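Local coordinates for protein alpha-L-rhamnosidase (Aspergillus terreus, PDB 6GSZ) that probably hydrolyses terminal non-reducing alpha-L-rhamnose residues in alpha-L-rhamnosides, and binds calcium ions, at residues L149-L154 with I200-G205; L156-I161 with E390-Y395; D168-P173 with V309-E314. All coordinates share one frame; numbering follows the deposited sequence.

Contact 1. Residues L149-L154 with I200-G205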
loop_
_atom_site.group_PDB
_atom_site.type_symbol
_atom_site.label_atom_id
_atom_site.label_comp_id
_atom_site.label_asym_id
_atom_site.label_seq_id
_atom_site.Cartn_x
_atom_site.Cartn_y
_atom_site.Cartn_z
ATOM N N LEU A 149 -20.915 -14.219 -8.088
ATOM C CA LEU A 149 -19.820 -15.193 -8.122
ATOM C C LEU A 149 -18.926 -14.920 -6.922
ATOM O O LEU A 149 -18.472 -13.766 -6.750
ATOM C CB LEU A 149 -19.000 -15.088 -9.404
ATOM C CG LEU A 149 -17.875 -16.113 -9.505
ATOM C CD1 LEU A 149 -18.421 -17.540 -9.624
ATOM C CD2 LEU A 149 -16.980 -15.800 -10.680
ATOM N N TYR A 150 -18.694 -15.952 -6.119
ATOM C CA TYR A 150 -17.797 -15.932 -4.989
ATOM C C TYR A 150 -16.620 -16.833 -5.334
ATOM O O TYR A 150 -16.847 -17.988 -5.774
ATOM C CB TYR A 150 -18.514 -16.462 -3.764
ATOM C CG TYR A 150 -19.769 -15.712 -3.440
ATOM C CD1 TYR A 150 -19.706 -14.503 -2.776
ATOM C CD2 TYR A 150 -21.028 -16.191 -3.755
ATOM C CE1 TYR A 150 -20.858 -13.814 -2.431
ATOM C CE2 TYR A 150 -22.181 -15.508 -3.395
ATOM C CZ TYR A 150 -22.099 -14.299 -2.727
ATOM O OH TYR A 150 -23.285 -13.674 -2.387
ATOM N N ILE A 151 -15.381 -16.336 -5.284
ATOM C CA ILE A 151 -14.300 -17.082 -5.906
ATOM C C ILE A 151 -12.965 -16.750 -5.270
ATOM O O ILE A 151 -12.689 -15.590 -4.918
ATOM C CB ILE A 151 -14.304 -16.798 -7.419
ATOM C CG1 ILE A 151 -13.197 -17.564 -8.146
ATOM C CG2 ILE A 151 -14.277 -15.313 -7.726
ATOM C CD1 ILE A 151 -13.391 -17.666 -9.653
ATOM N N THR A 152 -12.120 -17.762 -5.165
ATOM C CA THR A 152 -10.732 -17.587 -4.854
ATOM C C THR A 152 -9.929 -18.721 -5.474
ATOM O O THR A 152 -10.470 -19.623 -6.098
ATOM C CB THR A 152 -10.467 -17.494 -3.347
ATOM O OG1 THR A 152 -9.153 -16.975 -3.141
ATOM C CG2 THR A 152 -10.620 -18.801 -2.607
ATOM N N ALA A 153 -8.609 -18.654 -5.313
ATOM C CA ALA A 153 -7.743 -19.701 -5.831
ATOM C C ALA A 153 -6.652 -20.021 -4.830
ATOM O O ALA A 153 -6.249 -19.157 -4.008
ATOM C CB ALA A 153 -7.088 -19.235 -7.110
ATOM N N LEU A 154 -6.158 -21.247 -4.933
ATOM C CA LEU A 154 -4.884 -21.617 -4.354
ATOM C C LEU A 154 -3.853 -21.301 -5.438
ATOM O O LEU A 154 -3.501 -22.165 -6.272
ATOM C CB LEU A 154 -4.909 -23.080 -3.936
ATOM C CG LEU A 154 -5.601 -23.402 -2.619
ATOM C CD1 LEU A 154 -7.040 -22.946 -2.583
ATOM C CD2 LEU A 154 -5.449 -24.899 -2.345
ATOM N N ILE A 200 -18.916 -21.150 -17.421
ATOM C CA ILE A 200 -17.891 -20.430 -16.649
ATOM C C ILE A 200 -16.563 -21.114 -16.930
ATOM O O ILE A 200 -16.482 -22.368 -16.933
ATOM C CB ILE A 200 -18.232 -20.354 -15.155
ATOM C CG1 ILE A 200 -17.129 -19.635 -14.392
ATOM C CG2 ILE A 200 -18.493 -21.708 -14.549
ATOM C CD1 ILE A 200 -17.561 -19.104 -13.040
ATOM N N GLY A 201 -15.542 -20.307 -17.206
ATOM C CA GLY A 201 -14.175 -20.785 -17.334
ATOM C C GLY A 201 -13.265 -19.975 -16.421
ATOM O O GLY A 201 -13.412 -18.743 -16.317
ATOM N N VAL A 202 -12.331 -20.629 -15.742
ATOM C CA VAL A 202 -11.416 -19.926 -14.847
ATOM C C VAL A 202 -10.000 -20.434 -15.129
ATOM O O VAL A 202 -9.771 -21.674 -15.190
ATOM C CB VAL A 202 -11.744 -20.155 -13.357
ATOM C CG1 VAL A 202 -10.851 -19.255 -12.494
ATOM C CG2 VAL A 202 -13.214 -19.877 -13.054
ATOM N N THR A 203 -9.054 -19.532 -15.315
ATOM C CA THR A 203 -7.667 -19.890 -15.403
ATOM C C THR A 203 -7.001 -19.632 -14.069
ATOM O O THR A 203 -7.202 -18.535 -13.493
ATOM C CB THR A 203 -6.922 -19.127 -16.495
ATOM O OG1 THR A 203 -7.587 -19.290 -17.751
ATOM C CG2 THR A 203 -5.487 -19.604 -16.613
ATOM N N VAL A 204 -6.248 -20.594 -13.550
ATOM C CA VAL A 204 -5.530 -20.499 -12.301
ATOM C C VAL A 204 -4.040 -20.601 -12.553
ATOM O O VAL A 204 -3.603 -21.529 -13.196
ATOM C CB VAL A 204 -5.977 -21.529 -11.259
ATOM C CG1 VAL A 204 -5.149 -21.471 -9.971
ATOM C CG2 VAL A 204 -7.455 -21.365 -10.953
ATOM N N GLY A 205 -3.280 -19.656 -12.018
ATOM C CA GLY A 205 -1.826 -19.617 -12.003
ATOM C C GLY A 205 -1.253 -19.723 -10.604
ATOM O O GLY A 205 -2.009 -19.674 -9.633
#
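Leu149 and Ile200 meet tip to tip, with Leu149 CD1 3.9 Å from Ile200 CD1. The other branch of Leu149, CD2, also lies against that methyl. Leu149 CG and Ile200 CG1 are each anti to their backbone N. Next comes Ile151, which reaches toward Val202 in the same tip-to-tip manner. Its CG1 is anti to the backbone N (chi1 -179°), and CD1 extends beyond it. Ile151 CD1 settles against both methyls of Val202, 4.1 Å from each of CG1 and CG2. At the far end the pair is small: Ala153 CB touches Val204 CG1 at 4.1 Å. The same Val204 CG1 also packs against the carbonyl oxygen of Leu154.

No hydrogen bond joins the two segments. The contact is a row of apolar side chains, all buried. Residue size follows the spacing of the backbones. Leu149 CA and Ile200 CA are 10.2 Å apart, while Ala153 CA and Val204 CA are 6.9 Å apart. The short strand axes approach to 7.6 Å and run at 35° to each other. This is face-to-face sheet packing, the core of a beta-sandwich, consistent with a galactose-binding-like domain.

Each strand is held in its own sheet. Strand 144-154 pairs with strands 182-188 and 228-237. Thr152 OG1 is hydrogen-bonded to Glu183 O, and Ala153 O accepts a hydrogen bond from His182 NE2. Strand 196-205 lies in the opposing sheet between strands 156-161 and 132-140. Leu229 of strand 228-237 touches both Ile151 and Val202. Tyr157 and Ala159 of strand 156-161, the neighbour of strand 196-205 in its sheet, pack on the same two residues.

Contact 2. Residues L156-I161 with E390-Y395. With CA (calcium ion), chain B.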
loop_
_atom_site.group_PDB
_atom_site.type_symbol
_atom_site.label_atom_id
_atom_site.label_comp_id
_atom_site.label_asym_id
_atom_site.label_seq_id
_atom_site.Cartn_x
_atom_site.Cartn_y
_atom_site.Cartn_z
ATOM N N LEU A 156 -3.647 -17.797 -8.211
ATOM C CA LEU A 156 -4.312 -16.575 -8.687
ATOM C C LEU A 156 -5.307 -16.975 -9.759
ATOM O O LEU A 156 -5.062 -17.997 -10.453
ATOM C CB LEU A 156 -3.276 -15.615 -9.258
ATOM C CG LEU A 156 -2.209 -15.118 -8.269
ATOM C CD1 LEU A 156 -1.099 -14.326 -8.999
ATOM C CD2 LEU A 156 -2.804 -14.300 -7.111
ATOM N N TYR A 157 -6.379 -16.235 -9.961
ATOM C CA TYR A 157 -7.402 -16.634 -10.907
ATOM C C TYR A 157 -7.797 -15.488 -11.834
ATOM O O TYR A 157 -7.759 -14.300 -11.477
ATOM C CB TYR A 157 -8.652 -17.225 -10.229
ATOM C CG TYR A 157 -9.412 -16.164 -9.497
ATOM C CD1 TYR A 157 -9.111 -15.833 -8.187
ATOM C CD2 TYR A 157 -10.411 -15.427 -10.155
ATOM C CE1 TYR A 157 -9.775 -14.794 -7.547
ATOM C CE2 TYR A 157 -11.051 -14.367 -9.531
ATOM C CZ TYR A 157 -10.725 -14.059 -8.231
ATOM O OH TYR A 157 -11.339 -12.964 -7.672
ATOM N N GLU A 158 -8.313 -15.862 -13.003
ATOM C CA GLU A 158 -9.029 -14.986 -13.910
ATOM C C GLU A 158 -10.253 -15.753 -14.394
ATOM O O GLU A 158 -10.090 -16.804 -15.039
ATOM C CB GLU A 158 -8.189 -14.583 -15.112
ATOM C CG GLU A 158 -8.879 -13.672 -16.080
ATOM C CD GLU A 158 -7.930 -13.054 -17.111
ATOM O OE1 GLU A 158 -6.740 -13.459 -17.172
ATOM O OE2 GLU A 158 -8.361 -12.151 -17.821
ATOM N N ALA A 159 -11.456 -15.270 -14.118
ATOM C CA ALA A 159 -12.708 -15.919 -14.454
ATOM C C ALA A 159 -13.414 -15.226 -15.616
ATOM O O ALA A 159 -13.331 -14.014 -15.802
ATOM C CB ALA A 159 -13.643 -15.974 -13.271
ATOM N N ARG A 160 -14.084 -16.053 -16.428
ATOM C CA ARG A 160 -14.895 -15.584 -17.555
ATOM C C ARG A 160 -16.247 -16.300 -17.487
ATOM O O ARG A 160 -16.307 -17.520 -17.240
ATOM C CB ARG A 160 -14.232 -15.899 -18.901
ATOM C CG ARG A 160 -12.803 -15.393 -19.044
ATOM C CD ARG A 160 -12.162 -15.567 -20.407
ATOM N NE ARG A 160 -12.734 -14.578 -21.316
ATOM C CZ ARG A 160 -12.373 -13.291 -21.383
ATOM N NH1 ARG A 160 -11.410 -12.827 -20.603
ATOM N NH2 ARG A 160 -12.979 -12.478 -22.239
ATOM N N ILE A 161 -17.333 -15.585 -17.779
ATOM C CA ILE A 161 -18.634 -16.188 -17.883
ATOM C C ILE A 161 -19.165 -15.865 -19.275
ATOM O O ILE A 161 -19.244 -14.687 -19.660
ATOM C CB ILE A 161 -19.604 -15.699 -16.807
ATOM C CG1 ILE A 161 -19.186 -16.253 -15.448
ATOM C CG2 ILE A 161 -21.041 -16.105 -17.144
ATOM C CD1 ILE A 161 -19.960 -15.611 -14.272
ATOM N N GLU A 390 -1.786 -9.352 -22.822
ATOM C CA GLU A 390 -1.159 -8.928 -21.586
ATOM C C GLU A 390 -0.889 -10.204 -20.799
ATOM O O GLU A 390 -1.688 -11.156 -20.891
ATOM C CB GLU A 390 -2.057 -8.036 -20.712
ATOM C CG GLU A 390 -2.350 -6.680 -21.299
ATOM C CD GLU A 390 -3.322 -5.805 -20.505
ATOM O OE1 GLU A 390 -3.439 -5.940 -19.246
ATOM O OE2 GLU A 390 -3.940 -4.956 -21.166
ATOM N N PRO A 391 0.190 -10.260 -19.997
ATOM C CA PRO A 391 0.397 -11.423 -19.139
ATOM C C PRO A 391 -0.686 -11.488 -18.067
ATOM O O PRO A 391 -1.324 -10.457 -17.742
ATOM C CB PRO A 391 1.791 -11.221 -18.554
ATOM C CG PRO A 391 1.955 -9.697 -18.577
ATOM C CD PRO A 391 1.199 -9.205 -19.800
ATOM N N SER A 392 -0.811 -12.657 -17.450
ATOM C CA SER A 392 -1.880 -12.928 -16.492
ATOM C C SER A 392 -1.412 -13.041 -15.050
ATOM O O SER A 392 -2.102 -12.532 -14.142
ATOM C CB SER A 392 -2.599 -14.217 -16.867
ATOM O OG SER A 392 -3.334 -14.063 -18.067
ATOM N N PHE A 393 -0.264 -13.652 -14.798
ATOM C CA PHE A 393 0.106 -13.988 -13.398
ATOM C C PHE A 393 1.540 -13.576 -13.062
ATOM O O PHE A 393 2.193 -14.188 -12.178
ATOM C CB PHE A 393 -0.109 -15.474 -13.125
ATOM C CG PHE A 393 -1.500 -15.946 -13.479
ATOM C CD1 PHE A 393 -2.617 -15.431 -12.838
ATOM C CD2 PHE A 393 -1.703 -16.882 -14.504
ATOM C CE1 PHE A 393 -3.892 -15.865 -13.174
ATOM C CE2 PHE A 393 -2.984 -17.293 -14.851
ATOM C CZ PHE A 393 -4.076 -16.800 -14.174
ATOM N N THR A 394 2.013 -12.514 -13.712
ATOM C CA THR A 394 3.330 -11.965 -13.399
ATOM C C THR A 394 3.187 -10.451 -13.232
ATOM O O THR A 394 2.193 -9.866 -13.626
ATOM C CB THR A 394 4.358 -12.312 -14.493
ATOM O OG1 THR A 394 5.673 -11.944 -14.076
ATOM C CG2 THR A 394 4.076 -11.592 -15.787
ATOM N N TYR A 395 4.263 -9.809 -12.754
ATOM C CA TYR A 395 4.342 -8.362 -12.877
ATOM C C TYR A 395 5.815 -7.976 -12.858
ATOM O O TYR A 395 6.635 -8.757 -12.377
ATOM C CB TYR A 395 3.526 -7.628 -11.791
ATOM C CG TYR A 395 4.056 -7.627 -10.378
ATOM C CD1 TYR A 395 3.883 -8.643 -9.454
ATOM C CD2 TYR A 395 4.666 -6.474 -9.905
ATOM C CE1 TYR A 395 4.246 -8.501 -8.123
ATOM C CE2 TYR A 395 5.077 -6.339 -8.592
ATOM C CZ TYR A 395 4.843 -7.336 -7.683
ATOM O OH TYR A 395 5.159 -7.191 -6.355
HETATM CA CA CA B . -5.039 -12.339 -18.283
HETATM O O HOH W 1 -5.631 -15.890 -17.889
HETATM O O HOH W 2 -4.418 -10.898 -19.870
HETATM O O HOH W 3 -5.790 -13.446 -19.783
#
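A calcium site bridges strand 156-161 and loop 390-395, with Glu158 and Ser392 each supplying one ligand. Glu158 OE1 is 2.3 Å from the calcium ion, and Ser392 OG is 2.4 Å from it. The carboxylate binds through one oxygen alone, since Glu158 OE2 lies 3.4 Å from the metal. OE2 is instead in a salt bridge with Arg165 NE, which would fix the turn of the carboxylate. Glu158 reaches the ion on an extended chain, with CG anti to the backbone N (chi1 -180°). Two waters also bind the calcium. One of them donates to the carbonyl oxygen of Glu390, at 2.9 Å from Glu390 O. A further water donates both to Glu158 OE1, at 2.8 Å, and to Ser392 OG, at 2.9 Å, so it spans the two protein ligands.

The Phe393 ring makes a second, metal-free part of the contact. Phe393 CD1 rests 3.6 Å from Leu156 CB, an apolar pair, and Phe393 CE1 comes 3.6 Å from Leu156 O. The backbone N of Glu158 is at the ring edge. Ser392 CB covers one face of the ring, offset toward its rim. The phenyl group thus packs on the same short piece of strand that carries the calcium ligand.

The contact joins the rhamnosidase N-terminal domain to the concanavalin-like domain. Strand 156-161 runs antiparallel to strand 196-205, whose Thr203 touches Phe393. Ser392 N is hydrogen-bonded to Glu267 OE1, and Thr394 OG1 is hydrogen-bonded to Glu262 O. The loop links strand 387-389, at one margin of a four-stranded antiparallel sheet, to strand 396-398.

Contact 3. Residues D168-P173 with V309-E314. With PG4 (tetraethylene glycol), chain C.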
loop_
_atom_site.group_PDB
_atom_site.type_symbol
_atom_site.label_atom_id
_atom_site.label_comp_id
_atom_site.label_asym_id
_atom_site.label_seq_id
_atom_site.Cartn_x
_atom_site.Cartn_y
_atom_site.Cartn_z
ATOM N N ASP A 168 -12.772 -6.663 -12.789
ATOM C CA ASP A 168 -11.562 -5.985 -13.270
ATOM C C ASP A 168 -10.404 -6.109 -12.271
ATOM O O ASP A 168 -9.455 -5.304 -12.272
ATOM C CB ASP A 168 -11.847 -4.531 -13.595
ATOM C CG ASP A 168 -12.345 -3.713 -12.421
ATOM O OD1 ASP A 168 -12.426 -4.264 -11.318
ATOM O OD2 ASP A 168 -12.641 -2.525 -12.642
ATOM N N HIS A 169 -10.477 -7.105 -11.383
ATOM C CA HIS A 169 -9.393 -7.373 -10.476
ATOM C C HIS A 169 -8.315 -8.200 -11.175
ATOM O O HIS A 169 -8.634 -9.222 -11.854
ATOM C CB HIS A 169 -9.838 -8.142 -9.226
ATOM C CG HIS A 169 -10.957 -7.554 -8.439
ATOM N ND1 HIS A 169 -11.261 -8.060 -7.199
ATOM C CD2 HIS A 169 -11.892 -6.618 -8.732
ATOM C CE1 HIS A 169 -12.315 -7.395 -6.718
ATOM N NE2 HIS A 169 -12.736 -6.525 -7.645
ATOM N N VAL A 170 -7.048 -7.862 -10.964
ATOM C CA VAL A 170 -5.939 -8.640 -11.490
ATOM C C VAL A 170 -5.086 -9.096 -10.316
ATOM O O VAL A 170 -5.230 -8.609 -9.181
ATOM C CB VAL A 170 -5.116 -7.882 -12.538
ATOM C CG1 VAL A 170 -5.962 -7.579 -13.754
ATOM C CG2 VAL A 170 -4.494 -6.631 -11.961
ATOM N N MET A 171 -4.193 -10.046 -10.554
ATOM C CA MET A 171 -3.383 -10.662 -9.492
ATOM C C MET A 171 -4.248 -11.048 -8.278
ATOM O O MET A 171 -3.866 -10.876 -7.118
ATOM C CB MET A 171 -2.198 -9.781 -9.100
ATOM C CG MET A 171 -1.299 -9.436 -10.292
ATOM S SD MET A 171 -0.575 -10.825 -11.120
ATOM C CE MET A 171 0.720 -11.247 -9.967
ATOM N N ALA A 172 -5.436 -11.606 -8.551
ATOM C CA ALA A 172 -6.446 -11.898 -7.554
ATOM C C ALA A 172 -6.294 -13.318 -7.047
ATOM O O ALA A 172 -6.076 -14.233 -7.863
ATOM C CB ALA A 172 -7.814 -11.705 -8.164
ATOM N N PRO A 173 -6.447 -13.602 -5.744
ATOM C CA PRO A 173 -6.906 -12.692 -4.685
ATOM C C PRO A 173 -5.832 -11.901 -3.957
ATOM O O PRO A 173 -6.161 -11.210 -2.984
ATOM C CB PRO A 173 -7.568 -13.702 -3.715
ATOM C CG PRO A 173 -6.641 -14.900 -3.780
ATOM C CD PRO A 173 -6.350 -14.975 -5.252
ATOM N N VAL A 309 -6.189 -5.225 -6.435
ATOM C CA VAL A 309 -5.198 -4.822 -7.439
ATOM C C VAL A 309 -5.941 -4.688 -8.768
ATOM O O VAL A 309 -6.704 -5.594 -9.157
ATOM C CB VAL A 309 -4.022 -5.816 -7.510
ATOM C CG1 VAL A 309 -3.025 -5.416 -8.589
ATOM C CG2 VAL A 309 -3.324 -5.898 -6.141
ATOM N N ARG A 310 -5.710 -3.581 -9.470
ATOM C CA ARG A 310 -6.315 -3.306 -10.753
ATOM C C ARG A 310 -5.263 -2.760 -11.708
ATOM O O ARG A 310 -4.183 -2.316 -11.317
ATOM C CB ARG A 310 -7.436 -2.280 -10.644
ATOM C CG ARG A 310 -8.651 -2.768 -9.868
ATOM C CD ARG A 310 -9.915 -1.990 -10.243
ATOM N NE ARG A 310 -11.108 -2.413 -9.540
ATOM C CZ ARG A 310 -11.537 -1.938 -8.371
ATOM N NH1 ARG A 310 -10.893 -0.934 -7.777
ATOM N NH2 ARG A 310 -12.625 -2.482 -7.827
ATOM N N ARG A 311 -5.651 -2.807 -12.993
ATOM C CA ARG A 311 -5.012 -2.051 -14.023
ATOM C C ARG A 311 -5.504 -0.611 -13.869
ATOM O O ARG A 311 -6.603 -0.273 -14.289
ATOM C CB ARG A 311 -5.365 -2.620 -15.398
ATOM C CG ARG A 311 -5.024 -4.096 -15.603
ATOM C CD ARG A 311 -5.850 -4.746 -16.713
ATOM N NE ARG A 311 -5.465 -4.312 -18.059
ATOM C CZ ARG A 311 -6.131 -3.430 -18.814
ATOM N NH1 ARG A 311 -7.237 -2.828 -18.340
ATOM N NH2 ARG A 311 -5.680 -3.167 -20.042
ATOM N N VAL A 312 -4.700 0.198 -13.183
ATOM C CA VAL A 312 -5.164 1.504 -12.742
ATOM C C VAL A 312 -5.037 2.538 -13.861
ATOM O O VAL A 312 -5.883 3.453 -13.952
ATOM C CB VAL A 312 -4.432 1.927 -11.456
ATOM C CG1 VAL A 312 -4.774 3.314 -11.002
ATOM C CG2 VAL A 312 -4.783 0.967 -10.348
ATOM N N ALA A 313 -3.995 2.428 -14.695
ATOM C CA ALA A 313 -3.737 3.398 -15.748
ATOM C C ALA A 313 -2.925 2.752 -16.867
ATOM O O ALA A 313 -2.294 1.752 -16.678
ATOM C CB ALA A 313 -2.992 4.591 -15.182
ATOM N N GLU A 314 -2.957 3.415 -18.011
ATOM C CA GLU A 314 -2.047 3.237 -19.099
ATOM C C GLU A 314 -0.883 4.221 -18.948
ATOM O O GLU A 314 -1.094 5.357 -18.459
ATOM C CB GLU A 314 -2.802 3.560 -20.390
ATOM C CG GLU A 314 -2.004 3.241 -21.609
ATOM C CD GLU A 314 -2.675 3.472 -22.954
ATOM O OE1 GLU A 314 -3.912 3.611 -22.998
ATOM O OE2 GLU A 314 -1.940 3.505 -23.954
HETATM O O1 PG4 C . -14.397 -4.345 -9.232
HETATM C C1 PG4 C . -15.265 -5.348 -9.810
HETATM C C2 PG4 C . -16.158 -4.490 -10.665
HETATM O O2 PG4 C . -15.748 -4.914 -11.953
HETATM C C3 PG4 C . -15.929 -3.960 -13.003
HETATM C C4 PG4 C . -15.794 -4.701 -14.330
HETATM O O3 PG4 C . -16.832 -5.678 -14.331
HETATM C C5 PG4 C . -16.820 -6.443 -15.566
HETATM C C6 PG4 C . -17.990 -7.428 -15.546
HETATM O O4 PG4 C . -17.873 -8.351 -14.449
HETATM C C7 PG4 C . -18.934 -8.455 -13.474
HETATM C C8 PG4 C . -19.087 -7.129 -12.685
HETATM O O5 PG4 C . -17.973 -6.929 -11.798
HETATM O O HOH W 4 -8.261 -3.661 -13.850
HETATM O O HOH W 5 -6.886 -8.082 -6.926
#
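Val170 and Val309 form the tight part of this contact. Val170 N donates to Val309 O at 2.9 Å, nearly straight at 170°. Their side chains cross at about a right angle, with Val170 CG2 3.9 Å from Val309 CG1. Val170 CG1 lies against the CG and CD of Arg311. A water donates to Val170 O and accepts from Val309 N, adding a second link between the backbones.

The other side is polar and more open. Arg310 NE donates to Asp168 OD1 in a salt bridge of 2.9 Å. The donor sits above the carboxylate plane, while the oxygen lies close to the guanidinium plane. O1 of a tetraethylene glycol, probably from the crystallisation liquor, donates a hydrogen bond to Asp168 OD1 and accepts from His169 NE2 and Arg310 NH2. A second water joins Asp168 O to Arg311 N. Arg310 NH1 has a further salt bridge to Asp425.

Strand 309-315 is an outermost strand of its sheet and pairs with strand 417-424. Val312 and Ala313 both face Val421 there, a classic beta bulge. Val422 of strand 417-424 touches Val170 and Val309. Further along the loop, Ala172 is backbone hydrogen-bonded to Tyr157 of strand 156-161.

Contact 1 is the sandwich core; contact 2 joins inner strand 156-161 to loop 390-395, and contact 3 sets loop 168-173 against outermost strand 309-315. The centres of contacts 1 and 2 are about 9 Å apart, as are those of contacts 2 and 3; contacts 1 and 3 are about 15 Å apart. Leu156 N lies 2.9 Å from Gly205 O, a probable hydrogen bond between contacts 1 and 2. Glu390 OE2 forms a 2.7 Å salt bridge with Arg311 NH2, tying contact 2 to contact 3. The calcium belongs to contact 2. No residue of the glucose pocket lies in any contact, but Arg467, next in sequence to Glu466 of that pocket, makes a cation-pi contact with Tyr395.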